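Local coordinates for variant surface glycoprotein MITat 1.13 (Trypanosoma brucei, PDB 6Z8H) that probably forms part of the dense surface coat with which the parasite evades host immunity by switching among antigenically distinct variants, at residues A[78-81]-A[82-85]; A[296-299]-A[300-304]; A[308-312]-A[313-317]; A[323-326]-A[327-331]. All coordinates share one frame; numbering follows the deposited sequence.

Contact 1: residues A[78-81]-A[82-85]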
ATOM      1  N   PRO A  78     -38.559 -23.052  14.600  1.00 29.46           N
ATOM      2  CA  PRO A  78     -39.106 -21.720  14.913  1.00 29.82           C
ATOM      3  C   PRO A  78     -38.642 -21.117  16.231  1.00 29.13           C
ATOM      4  O   PRO A  78     -38.462 -19.901  16.294  1.00 29.05           O
ATOM      5  CB  PRO A  78     -40.624 -21.961  14.911  1.00 31.12           C
ATOM      6  CG  PRO A  78     -40.802 -23.047  13.918  1.00 32.12           C
ATOM      7  CD  PRO A  78     -39.592 -23.957  14.070  1.00 30.36           C
ATOM      8  N   THR A  79     -38.526 -21.912  17.301  1.00 29.67           N
ATOM      9  CA  THR A  79     -38.070 -21.350  18.565  1.00 30.60           C
ATOM     10  C   THR A  79     -36.698 -20.712  18.410  1.00 30.28           C
ATOM     11  O   THR A  79     -36.415 -19.693  19.051  1.00 31.00           O
ATOM     12  CB  THR A  79     -38.053 -22.410  19.670  1.00 32.17           C
ATOM     13  OG1 THR A  79     -37.259 -23.531  19.262  1.00 35.80           O
ATOM     14  CG2 THR A  79     -39.468 -22.851  19.994  1.00 32.08           C
ATOM     15  N   MET A  80     -35.832 -21.296  17.565  1.00 29.34           N
ATOM     16  CA  MET A  80     -34.507 -20.727  17.333  1.00 28.79           C
ATOM     17  C   MET A  80     -34.575 -19.620  16.292  1.00 25.78           C
ATOM     18  O   MET A  80     -33.906 -18.586  16.428  1.00 26.57           O
ATOM     19  CB  MET A  80     -33.532 -21.819  16.888  1.00 33.71           C
ATOM     20  CG  MET A  80     -32.678 -22.422  18.011  1.00 38.28           C
ATOM     21  SD  MET A  80     -31.714 -21.248  18.998  1.00 41.05           S
ATOM     22  CE  MET A  80     -30.726 -20.452  17.770  1.00 41.78           C
ATOM     23  N   GLN A  81     -35.393 -19.810  15.254  1.00 25.30           N
ATOM     24  CA  GLN A  81     -35.530 -18.760  14.257  1.00 25.34           C
ATOM     25  C   GLN A  81     -35.957 -17.450  14.893  1.00 24.59           C
ATOM     26  O   GLN A  81     -35.508 -16.374  14.479  1.00 25.33           O
ATOM     27  CB  GLN A  81     -36.561 -19.140  13.210  1.00 26.01           C
ATOM     28  CG  GLN A  81     -36.217 -20.258  12.301  1.00 27.59           C
ATOM     29  CD  GLN A  81     -37.364 -20.566  11.351  1.00 28.90           C
ATOM     30  OE1 GLN A  81     -38.439 -20.987  11.785  1.00 30.17           O
ATOM     31  NE2 GLN A  81     -37.164 -20.324  10.072  1.00 30.16           N
ATOM     32  N   ARG A  82     -36.851 -17.513  15.876  1.00 26.15           N
ATOM     33  CA  ARG A  82     -37.305 -16.278  16.488  1.00 26.46           C
ATOM     34  C   ARG A  82     -36.173 -15.567  17.225  1.00 26.11           C
ATOM     35  O   ARG A  82     -36.224 -14.343  17.345  1.00 27.14           O
ATOM     36  CB  ARG A  82     -38.469 -16.572  17.434  1.00 27.83           C
ATOM     37  CG  ARG A  82     -39.745 -16.972  16.706  1.00 30.56           C
ATOM     38  CD  ARG A  82     -40.801 -17.342  17.704  1.00 33.11           C
ATOM     39  NE  ARG A  82     -42.025 -17.835  17.093  1.00 35.83           N
ATOM     40  CZ  ARG A  82     -42.979 -17.055  16.599  1.00 36.39           C
ATOM     41  NH1 ARG A  82     -42.841 -15.736  16.606  1.00 35.96           N
ATOM     42  NH2 ARG A  82     -44.067 -17.591  16.086  1.00 38.10           N
ATOM     43  N   LYS A  83     -35.188 -16.305  17.755  1.00 25.17           N
ATOM     44  CA  LYS A  83     -33.998 -15.702  18.370  1.00 26.12           C
ATOM     45  C   LYS A  83     -33.040 -15.128  17.326  1.00 25.99           C
ATOM     46  O   LYS A  83     -32.288 -14.213  17.629  1.00 27.26           O
ATOM     47  CB  LYS A  83     -33.278 -16.755  19.224  1.00 28.75           C
ATOM     48  CG  LYS A  83     -34.157 -17.333  20.379  1.00 27.95           C
ATOM     49  CD  LYS A  83     -33.495 -18.494  21.110  1.00 33.08           C
ATOM     50  CE  LYS A  83     -34.247 -18.859  22.375  1.00 46.55           C
ATOM     51  NZ  LYS A  83     -33.535 -19.934  23.136  1.00 57.81           N
ATOM     52  N   ILE A  84     -33.091 -15.588  16.083  1.00 24.53           N
ATOM     53  CA  ILE A  84     -32.177 -15.115  15.043  1.00 23.33           C
ATOM     54  C   ILE A  84     -32.738 -13.916  14.283  1.00 23.19           C
ATOM     55  O   ILE A  84     -31.984 -13.009  13.907  1.00 22.98           O
ATOM     56  CB  ILE A  84     -31.865 -16.278  14.089  1.00 23.33           C
ATOM     57  CG1 ILE A  84     -31.257 -17.450  14.851  1.00 24.86           C
ATOM     58  CG2 ILE A  84     -30.993 -15.811  12.949  1.00 24.66           C
ATOM     59  CD1 ILE A  84     -31.083 -18.667  14.038  1.00 26.01           C
ATOM     60  N   LEU A  85     -34.055 -13.889  14.041  1.00 23.11           N
ATOM     61  CA  LEU A  85     -34.619 -12.796  13.254  1.00 23.97           C
ATOM     62  C   LEU A  85     -34.245 -11.399  13.739  1.00 23.96           C
ATOM     63  O   LEU A  85     -33.966 -10.541  12.886  1.00 23.37           O
ATOM     64  CB  LEU A  85     -36.131 -12.970  13.111  1.00 24.80           C
ATOM     65  CG  LEU A  85     -36.590 -14.234  12.406  1.00 26.69           C
ATOM     66  CD1 LEU A  85     -38.114 -14.178  12.177  1.00 27.41           C
ATOM     67  CD2 LEU A  85     -35.889 -14.479  11.102  1.00 27.60           C
TER
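R82 meets P78 in the opening turns of helix 78-129, one of the two long helices that form the hairpin of the VSG N-terminal domain. The R82 amide donates to P78 O at 2.9 Å, and R82 CG lies 3.2 Å from P78 O. With CG beside the backbone N (chi1 -70°), the arginine chain can run extended past that carbonyl and carry its guanidinium to helix 294-304, where NH1 bonds A303 O. One turn on, Q81 O accepts two amides: L85 N comes almost in line with the carbonyl at 2.9 Å, while I84 N, 3.0 Å from Q81 O, stands above the carbonyl plane. M80 O receives weak bonds from K83 N and I84 N. The M80 thioether, bent at its last two torsions, lies obliquely across its neighbours, with SD 3.9 Å from K83 CD and CE 4.2 Å from I84 CD1. Further out, I84 packs on L69, A72 and A73 of helix 34-75, and Q81 NE2 bonds A73 O, tying the two arms together close to their turn. Q81 and R82 also touch I383 of the second subunit. On L85, the branch carbon CG sits 3.2 Å from Q81 O.

Contact 2: residues A[296-299]-A[300-304]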
ATOM      1  N   PHE A 296     -33.439  -4.144  15.783  1.00 27.90           N
ATOM      2  CA  PHE A 296     -33.347  -5.272  16.707  1.00 25.57           C
ATOM      3  C   PHE A 296     -34.469  -5.207  17.733  1.00 25.89           C
ATOM      4  O   PHE A 296     -35.193  -6.188  17.955  1.00 25.78           O
ATOM      5  CB  PHE A 296     -31.979  -5.233  17.406  1.00 26.45           C
ATOM      6  CG  PHE A 296     -31.883  -6.118  18.602  1.00 25.30           C
ATOM      7  CD1 PHE A 296     -31.676  -7.475  18.451  1.00 25.64           C
ATOM      8  CD2 PHE A 296     -31.972  -5.585  19.884  1.00 27.25           C
ATOM      9  CE1 PHE A 296     -31.578  -8.302  19.556  1.00 25.49           C
ATOM     10  CE2 PHE A 296     -31.893  -6.407  20.994  1.00 26.42           C
ATOM     11  CZ  PHE A 296     -31.691  -7.752  20.842  1.00 26.08           C
ATOM     12  N   LYS A 297     -34.642  -4.053  18.363  1.00 26.70           N
ATOM     13  CA  LYS A 297     -35.708  -3.947  19.351  1.00 27.43           C
ATOM     14  C   LYS A 297     -37.065  -4.197  18.713  1.00 27.24           C
ATOM     15  O   LYS A 297     -37.932  -4.842  19.313  1.00 27.57           O
ATOM     16  CB  LYS A 297     -35.668  -2.572  19.996  1.00 30.62           C
ATOM     17  CG  LYS A 297     -34.335  -2.241  20.652  1.00 33.16           C
ATOM     18  CD  LYS A 297     -34.314  -0.818  21.150  1.00 36.10           C
ATOM     19  CE  LYS A 297     -32.922  -0.242  21.205  1.00 37.42           C
ATOM     20  NZ  LYS A 297     -32.964   1.245  21.290  1.00 38.50           N
ATOM     21  N   LEU A 298     -37.290  -3.663  17.514  1.00 26.38           N
ATOM     22  CA  LEU A 298     -38.567  -3.897  16.842  1.00 27.35           C
ATOM     23  C   LEU A 298     -38.797  -5.371  16.514  1.00 26.90           C
ATOM     24  O   LEU A 298     -39.911  -5.872  16.674  1.00 27.49           O
ATOM     25  CB  LEU A 298     -38.693  -3.035  15.594  1.00 29.01           C
ATOM     26  CG  LEU A 298     -39.931  -3.235  14.731  1.00 30.10           C
ATOM     27  CD1 LEU A 298     -41.169  -2.929  15.571  1.00 30.56           C
ATOM     28  CD2 LEU A 298     -39.840  -2.342  13.518  1.00 32.34           C
ATOM     29  N   MET A 299     -37.813  -6.053  15.938  1.00 25.96           N
ATOM     30  CA  MET A 299     -37.968  -7.474  15.642  1.00 25.41           C
ATOM     31  C   MET A 299     -38.051  -8.339  16.897  1.00 25.42           C
ATOM     32  O   MET A 299     -38.659  -9.410  16.842  1.00 26.66           O
ATOM     33  CB  MET A 299     -36.906  -7.919  14.628  1.00 26.39           C
ATOM     34  CG  MET A 299     -37.074  -9.312  14.076  1.00 27.25           C
ATOM     35  SD  MET A 299     -38.684  -9.647  13.334  1.00 27.68           S
ATOM     36  CE  MET A 299     -38.664  -8.658  11.852  1.00 29.69           C
ATOM     37  N   VAL A 300     -37.498  -7.903  18.033  1.00 25.30           N
ATOM     38  CA  VAL A 300     -37.826  -8.591  19.282  1.00 24.56           C
ATOM     39  C   VAL A 300     -39.331  -8.580  19.527  1.00 26.21           C
ATOM     40  O   VAL A 300     -39.928  -9.604  19.889  1.00 26.71           O
ATOM     41  CB  VAL A 300     -37.054  -7.981  20.466  1.00 26.82           C
ATOM     42  CG1 VAL A 300     -37.620  -8.513  21.756  1.00 27.31           C
ATOM     43  CG2 VAL A 300     -35.570  -8.304  20.349  1.00 28.35           C
ATOM     44  N   ILE A 301     -39.972  -7.427  19.318  1.00 26.17           N
ATOM     45  CA  ILE A 301     -41.421  -7.325  19.504  1.00 26.02           C
ATOM     46  C   ILE A 301     -42.147  -8.208  18.498  1.00 28.19           C
ATOM     47  O   ILE A 301     -43.084  -8.938  18.838  1.00 29.91           O
ATOM     48  CB  ILE A 301     -41.852  -5.858  19.363  1.00 27.26           C
ATOM     49  CG1 ILE A 301     -41.177  -4.998  20.434  1.00 28.58           C
ATOM     50  CG2 ILE A 301     -43.387  -5.751  19.470  1.00 28.13           C
ATOM     51  CD1 ILE A 301     -41.436  -3.511  20.292  1.00 28.85           C
ATOM     52  N   LYS A 302     -41.739  -8.136  17.235  1.00 28.12           N
ATOM     53  CA  LYS A 302     -42.461  -8.849  16.192  1.00 26.32           C
ATOM     54  C   LYS A 302     -42.329 -10.357  16.357  1.00 27.57           C
ATOM     55  O   LYS A 302     -43.308 -11.095  16.184  1.00 28.87           O
ATOM     56  CB  LYS A 302     -41.927  -8.425  14.812  1.00 26.76           C
ATOM     57  CG  LYS A 302     -42.254  -6.977  14.419  1.00 28.51           C
ATOM     58  CD  LYS A 302     -41.364  -6.391  13.367  1.00 31.72           C
ATOM     59  CE  LYS A 302     -41.783  -6.638  12.016  1.00 31.17           C
ATOM     60  NZ  LYS A 302     -43.182  -6.206  11.704  1.00 30.68           N
ATOM     61  N   ALA A 303     -41.119 -10.835  16.653  1.00 27.23           N
ATOM     62  CA  ALA A 303     -40.799 -12.254  16.597  1.00 27.31           C
ATOM     63  C   ALA A 303     -40.840 -12.933  17.954  1.00 27.78           C
ATOM     64  O   ALA A 303     -41.102 -14.136  18.015  1.00 29.51           O
ATOM     65  CB  ALA A 303     -39.404 -12.458  15.980  1.00 28.27           C
ATOM     66  N   LEU A 304     -40.545 -12.211  19.043  1.00 27.95           N
ATOM     67  CA  LEU A 304     -40.471 -12.815  20.365  1.00 29.05           C
ATOM     68  C   LEU A 304     -41.611 -12.423  21.293  1.00 30.60           C
ATOM     69  O   LEU A 304     -41.771 -13.071  22.329  1.00 32.53           O
ATOM     70  CB  LEU A 304     -39.128 -12.499  21.030  1.00 28.69           C
ATOM     71  CG  LEU A 304     -37.916 -13.166  20.373  1.00 29.70           C
ATOM     72  CD1 LEU A 304     -36.590 -12.608  20.921  1.00 30.94           C
ATOM     73  CD2 LEU A 304     -37.961 -14.672  20.559  1.00 30.61           C
TER
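V300, I301, K302 and A303 give their amides to the carbonyls of F296, K297, L298 and M299 in turn, the regular i to i+4 pattern of an alpha-helix, here helix 294-304, which packs against both the long helix 78-129 and helix 318-329. Two side-chain clusters ride on this backbone. In one, the aliphatic part of K302 is covered by L298 and M299: L298 CG lies 3.7 Å from K302 CD, and M299 CE meets K302 CE, also at 3.7 Å. The methionine bends at chi2 (54°), which lays M299 SD 3.9 Å from A303 CB, and again at chi3, which turns CE toward K302. K302 bends too (chi3 87°), and the turn delivers NZ to P308 O, A310 O and the E311 carboxylate, so the charge of this buried lysine is met by two carbonyls and a salt bridge. L380 of the second subunit packs on K302 and A303. In the other cluster, V300 CG2 makes a CH-pi contact over one face of F296, 4.1 Å from the ring centroid and 15° off the normal, displaced toward the rim. That methyl is also pressed to the backbone, with V300 CG2 3.2 Å from F296 O.

Contact 3: residues A[308-312]-A[313-317]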
ATOM      1  N   PRO A 308     -46.448  -9.541  15.361  1.00 31.66           N
ATOM      2  CA  PRO A 308     -45.695  -9.429  14.109  1.00 31.02           C
ATOM      3  C   PRO A 308     -45.992  -8.169  13.316  1.00 29.64           C
ATOM      4  O   PRO A 308     -45.166  -7.798  12.482  1.00 28.70           O
ATOM      5  CB  PRO A 308     -46.052 -10.705  13.333  1.00 32.65           C
ATOM      6  CG  PRO A 308     -47.026 -11.526  14.261  1.00 34.76           C
ATOM      7  CD  PRO A 308     -47.490 -10.587  15.313  1.00 33.61           C
ATOM      8  N   THR A 309     -47.129  -7.507  13.516  1.00 29.83           N
ATOM      9  CA  THR A 309     -47.451  -6.313  12.742  1.00 31.55           C
ATOM     10  C   THR A 309     -46.884  -5.038  13.358  1.00 32.37           C
ATOM     11  O   THR A 309     -47.025  -3.960  12.758  1.00 32.64           O
ATOM     12  CB  THR A 309     -48.965  -6.165  12.574  1.00 34.34           C
ATOM     13  OG1 THR A 309     -49.542  -5.952  13.862  1.00 35.79           O
ATOM     14  CG2 THR A 309     -49.589  -7.395  11.908  1.00 35.83           C
ATOM     15  N   ALA A 310     -46.251  -5.136  14.534  1.00 31.05           N
ATOM     16  CA  ALA A 310     -45.631  -3.970  15.151  1.00 31.40           C
ATOM     17  C   ALA A 310     -44.631  -3.313  14.196  1.00 31.17           C
ATOM     18  O   ALA A 310     -43.874  -3.983  13.473  1.00 29.93           O
ATOM     19  CB  ALA A 310     -44.908  -4.376  16.437  1.00 30.77           C
ATOM     20  N   GLU A 311     -44.616  -1.976  14.200  1.00 31.76           N
ATOM     21  CA  GLU A 311     -43.607  -1.231  13.460  1.00 31.80           C
ATOM     22  C   GLU A 311     -42.922  -0.138  14.270  1.00 33.86           C
ATOM     23  O   GLU A 311     -42.098   0.594  13.715  1.00 33.78           O
ATOM     24  CB  GLU A 311     -44.206  -0.612  12.198  1.00 32.01           C
ATOM     25  CG  GLU A 311     -44.698  -1.652  11.215  1.00 31.85           C
ATOM     26  CD  GLU A 311     -43.556  -2.429  10.547  1.00 31.65           C
ATOM     27  OE1 GLU A 311     -42.453  -1.865  10.333  1.00 32.07           O
ATOM     28  OE2 GLU A 311     -43.716  -3.628  10.254  1.00 31.23           O
ATOM     29  N   LYS A 312     -43.237  -0.003  15.556  1.00 33.90           N
ATOM     30  CA  LYS A 312     -42.619   0.993  16.419  1.00 35.58           C
ATOM     31  C   LYS A 312     -42.157   0.348  17.719  1.00 35.17           C
ATOM     32  O   LYS A 312     -42.774  -0.583  18.233  1.00 34.29           O
ATOM     33  CB  LYS A 312     -43.608   2.126  16.761  1.00 37.17           C
ATOM     34  CG  LYS A 312     -44.122   2.892  15.548  1.00 39.77           C
ATOM     35  CD  LYS A 312     -45.089   3.974  15.950  1.00 41.58           C
ATOM     36  CE  LYS A 312     -45.548   4.781  14.749  1.00 43.40           C
ATOM     37  NZ  LYS A 312     -46.728   5.631  15.102  1.00 45.15           N
ATOM     38  N   GLU A 313     -41.043   0.847  18.250  1.00 36.55           N
ATOM     39  CA  GLU A 313     -40.513   0.279  19.478  1.00 37.05           C
ATOM     40  C   GLU A 313     -41.468   0.438  20.641  1.00 36.94           C
ATOM     41  O   GLU A 313     -41.388  -0.335  21.594  1.00 36.66           O
ATOM     42  CB  GLU A 313     -39.179   0.931  19.826  1.00 39.96           C
ATOM     43  CG  GLU A 313     -38.517   0.349  21.052  1.00 42.34           C
ATOM     44  CD  GLU A 313     -37.160   0.975  21.343  1.00 44.27           C
ATOM     45  OE1 GLU A 313     -36.463   1.423  20.390  1.00 45.87           O
ATOM     46  OE2 GLU A 313     -36.773   1.016  22.530  1.00 45.05           O
ATOM     47  N   SER A 314     -42.353   1.425  20.590  1.00 38.31           N
ATOM     48  CA  SER A 314     -43.336   1.638  21.640  1.00 39.89           C
ATOM     49  C   SER A 314     -44.505   0.662  21.582  1.00 38.66           C
ATOM     50  O   SER A 314     -45.395   0.741  22.441  1.00 40.08           O
ATOM     51  CB  SER A 314     -43.864   3.080  21.567  1.00 41.81           C
ATOM     52  OG  SER A 314     -44.315   3.407  20.259  1.00 43.32           O
ATOM     53  N   ASP A 315     -44.516  -0.269  20.628  1.00 37.74           N
ATOM     54  CA  ASP A 315     -45.662  -1.151  20.439  1.00 35.81           C
ATOM     55  C   ASP A 315     -45.747  -2.276  21.461  1.00 36.27           C
ATOM     56  O   ASP A 315     -46.754  -2.991  21.474  1.00 38.22           O
ATOM     57  CB  ASP A 315     -45.659  -1.744  19.022  1.00 35.58           C
ATOM     58  CG  ASP A 315     -46.118  -0.746  17.988  1.00 37.66           C
ATOM     59  OD1 ASP A 315     -46.780   0.249  18.401  1.00 39.46           O
ATOM     60  OD2 ASP A 315     -45.863  -0.958  16.784  1.00 38.04           O
ATOM     61  N   ALA A 316     -44.726  -2.474  22.292  1.00 36.93           N
ATOM     62  CA  ALA A 316     -44.804  -3.366  23.436  1.00 37.32           C
ATOM     63  C   ALA A 316     -44.195  -2.657  24.634  1.00 38.13           C
ATOM     64  O   ALA A 316     -43.334  -1.794  24.466  1.00 39.36           O
ATOM     65  CB  ALA A 316     -44.063  -4.686  23.204  1.00 36.61           C
ATOM     66  N   PRO A 317     -44.660  -2.955  25.848  1.00 38.67           N
ATOM     67  CA  PRO A 317     -44.038  -2.344  27.030  1.00 39.28           C
ATOM     68  C   PRO A 317     -42.557  -2.686  27.118  1.00 40.53           C
ATOM     69  O   PRO A 317     -42.141  -3.812  26.834  1.00 41.23           O
ATOM     70  CB  PRO A 317     -44.839  -2.930  28.204  1.00 40.70           C
ATOM     71  CG  PRO A 317     -45.480  -4.185  27.641  1.00 41.87           C
ATOM     72  CD  PRO A 317     -45.735  -3.900  26.197  1.00 38.72           C
TER
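The D315 carboxylate is the flat group that E311 and K312 meet, and its OD2 takes both of their backbone amides. E311 N lies 3.0 Å from D315 OD2 and approaches it nearly along the C-O axis. K312 N, 3.1 Å from D315 OD2, comes instead from above the carboxylate plane. A310 CB packs beside the same oxygen, 3.6 Å from D315 OD2. A chi1 of -76° turns the carboxylate back toward the E311 and K312 amides. Two amide bonds on one oxygen fix the rotation of the carboxylate and would probably favour its charged form. K312 NZ, at the end of an extended chain, stays 6.3 Å from D315 OD1, too far for a salt bridge. The backbone closes with D315 N donating to K312 O at 3.0 Å, from above the carbonyl plane, and this turn also brings D315 CB 3.2 Å from K312 O. At the border with the second subunit, E311 OE2 makes a salt bridge to R377 of that subunit, and K312 packs on its P354. E313 and S314 have the backbone angles of a type I turn, so K312-D315 is a type I beta turn whose fourth residue ties down the chain before it, in the loop joining helices 294-304 and 318-329.

Contact 4: residues A[323-326]-A[327-331]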
ATOM      1  N   ASN A 323     -37.531  -8.427  29.043  1.00 35.64           N
ATOM      2  CA  ASN A 323     -37.651  -9.828  29.435  1.00 36.19           C
ATOM      3  C   ASN A 323     -37.468 -10.759  28.240  1.00 34.38           C
ATOM      4  O   ASN A 323     -36.901 -11.848  28.375  1.00 34.14           O
ATOM      5  CB  ASN A 323     -38.987 -10.057  30.133  1.00 38.09           C
ATOM      6  CG  ASN A 323     -38.970  -9.546  31.543  1.00 41.64           C
ATOM      7  OD1 ASN A 323     -38.708 -10.299  32.477  1.00 45.43           O
ATOM      8  ND2 ASN A 323     -39.219  -8.250  31.710  1.00 43.29           N
ATOM      9  N   ALA A 324     -37.987 -10.370  27.077  1.00 32.94           N
ATOM     10  CA  ALA A 324     -37.776 -11.173  25.875  1.00 31.63           C
ATOM     11  C   ALA A 324     -36.298 -11.224  25.479  1.00 30.99           C
ATOM     12  O   ALA A 324     -35.772 -12.294  25.150  1.00 31.28           O
ATOM     13  CB  ALA A 324     -38.607 -10.607  24.725  1.00 31.29           C
ATOM     14  N   ILE A 325     -35.609 -10.082  25.542  1.00 29.41           N
ATOM     15  CA  ILE A 325     -34.170 -10.042  25.273  1.00 30.41           C
ATOM     16  C   ILE A 325     -33.425 -10.948  26.243  1.00 30.88           C
ATOM     17  O   ILE A 325     -32.585 -11.757  25.838  1.00 32.92           O
ATOM     18  CB  ILE A 325     -33.657  -8.593  25.337  1.00 29.66           C
ATOM     19  CG1 ILE A 325     -34.155  -7.821  24.110  1.00 29.82           C
ATOM     20  CG2 ILE A 325     -32.132  -8.550  25.420  1.00 29.94           C
ATOM     21  CD1 ILE A 325     -33.978  -6.313  24.165  1.00 30.53           C
ATOM     22  N   ASN A 326     -33.762 -10.868  27.537  1.00 32.12           N
ATOM     23  CA  ASN A 326     -33.073 -11.701  28.518  1.00 33.11           C
ATOM     24  C   ASN A 326     -33.336 -13.188  28.295  1.00 33.80           C
ATOM     25  O   ASN A 326     -32.431 -14.009  28.467  1.00 35.04           O
ATOM     26  CB  ASN A 326     -33.502 -11.316  29.932  1.00 34.37           C
ATOM     27  CG  ASN A 326     -33.062  -9.913  30.330  1.00 35.26           C
ATOM     28  OD1 ASN A 326     -32.176  -9.318  29.719  1.00 37.25           O
ATOM     29  ND2 ASN A 326     -33.662  -9.399  31.407  1.00 36.36           N
ATOM     30  N   SER A 327     -34.563 -13.557  27.918  1.00 34.85           N
ATOM     31  CA  SER A 327     -34.866 -14.968  27.680  1.00 35.96           C
ATOM     32  C   SER A 327     -34.142 -15.482  26.447  1.00 34.35           C
ATOM     33  O   SER A 327     -33.686 -16.635  26.410  1.00 35.01           O
ATOM     34  CB  SER A 327     -36.375 -15.155  27.498  1.00 37.32           C
ATOM     35  OG  SER A 327     -37.064 -14.914  28.707  1.00 39.29           O
ATOM     36  N   ALA A 328     -34.022 -14.640  25.428  1.00 32.24           N
ATOM     37  CA  ALA A 328     -33.466 -15.106  24.171  1.00 30.46           C
ATOM     38  C   ALA A 328     -31.948 -15.111  24.173  1.00 29.95           C
ATOM     39  O   ALA A 328     -31.348 -15.981  23.536  1.00 31.65           O
ATOM     40  CB  ALA A 328     -33.955 -14.241  23.007  1.00 31.15           C
ATOM     41  N   TYR A 329     -31.308 -14.157  24.855  1.00 29.85           N
ATOM     42  CA  TYR A 329     -29.869 -13.965  24.716  1.00 29.86           C
ATOM     43  C   TYR A 329     -29.128 -14.013  26.047  1.00 31.66           C
ATOM     44  O   TYR A 329     -27.961 -13.640  26.097  1.00 33.41           O
ATOM     45  CB  TYR A 329     -29.557 -12.643  23.975  1.00 28.40           C
ATOM     46  CG  TYR A 329     -30.360 -12.445  22.724  1.00 28.11           C
ATOM     47  CD1 TYR A 329     -30.110 -13.211  21.611  1.00 27.28           C
ATOM     48  CD2 TYR A 329     -31.369 -11.493  22.652  1.00 26.98           C
ATOM     49  CE1 TYR A 329     -30.894 -13.092  20.470  1.00 27.02           C
ATOM     50  CE2 TYR A 329     -32.125 -11.349  21.523  1.00 27.24           C
ATOM     51  CZ  TYR A 329     -31.847 -12.109  20.396  1.00 26.48           C
ATOM     52  OH  TYR A 329     -32.661 -11.974  19.264  1.00 28.24           O
ATOM     53  N   GLY A 330     -29.757 -14.509  27.103  1.00 32.05           N
ATOM     54  CA  GLY A 330     -29.251 -14.360  28.442  1.00 32.53           C
ATOM     55  C   GLY A 330     -29.470 -12.951  28.959  1.00 32.52           C
ATOM     56  O   GLY A 330     -29.735 -12.013  28.208  1.00 32.50           O
ATOM     57  N   ARG A 331     -29.339 -12.809  30.280  1.00 34.08           N
ATOM     58  CA  ARG A 331     -29.615 -11.533  30.935  1.00 35.30           C
ATOM     59  C   ARG A 331     -28.753 -10.435  30.318  1.00 36.82           C
ATOM     60  O   ARG A 331     -27.522 -10.532  30.305  1.00 37.13           O
ATOM     61  CB  ARG A 331     -29.361 -11.645  32.444  1.00 36.28           C
ATOM     62  CG  ARG A 331     -29.662 -10.374  33.208  1.00 38.67           C
ATOM     63  CD  ARG A 331     -29.807 -10.647  34.703  1.00 40.79           C
ATOM     64  NE  ARG A 331     -30.886 -11.594  34.979  1.00 42.32           N
ATOM     65  CZ  ARG A 331     -32.170 -11.258  35.091  1.00 43.47           C
ATOM     66  NH1 ARG A 331     -32.544  -9.993  34.945  1.00 42.94           N
ATOM     67  NH2 ARG A 331     -33.086 -12.187  35.340  1.00 45.09           N
TER
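N326 reaches past the end of helix 318-329 to R331, and its side chain can be followed atom by atom. N326 CB, 4.0 Å from R331 CA, starts alongside the chain that leaves the helix. CG turns beside the backbone N (chi1 -66°), which aims the amide at that chain. N326 OD1 then lies 3.6 Å from R331 CA and accepts a hydrogen bond from E332 N, while N326 ND2 ends 3.8 Å from R331 NH1, the amide and guanidinium planes 52° apart in a contact that is packing and not a bond. The backbone turns next to this side chain: G330 has a positive phi of 75°, and its carbonyl swings back so that N326 CA makes a CH...O contact with G330 O at 3.4 Å. A turn earlier, N323 O is gripped twice, by S327 N at 2.9 Å and by S327 OG at 3.1 Å, the two donors coming from opposite faces of the carbonyl plane. Toward the core, I325 CG2 meets Y329 CD2 at 4.1 Å, and A328 CB sits over the centre of one face of the tyrosine ring, 3.7 Å above its plane. Y329 OH bonds K83 O on helix 78-129, and its ring meets that of F287, while I325 packs on F296 and V300 of helix 294-304. Taken together this is a helix C-terminus broken by a glycine of positive phi, with an asparagine one turn back holding the first residues of the departing chain.

Overall arrangement
All four contacts are local and follow one another in series, none nesting in or crossing another. Contact 1 comes first, where the chain has just turned from helix 34-75 into helix 78-129. The chain then travels far along the molecule before returning for contact 2 on helix 294-304, whose end touches the start of helix 78-129. Contact 3 closes a turn in the following loop, its centre about 8 Å from that of contact 2, and contact 4 ends helix 318-329, which packs back on contacts 1 and 2. Contacts 2 and 4 tie a small helical cluster to the end of the long hairpin at contact 1, and contact 3 joins it through contact 2. Contacts 1 to 3 also border the second subunit.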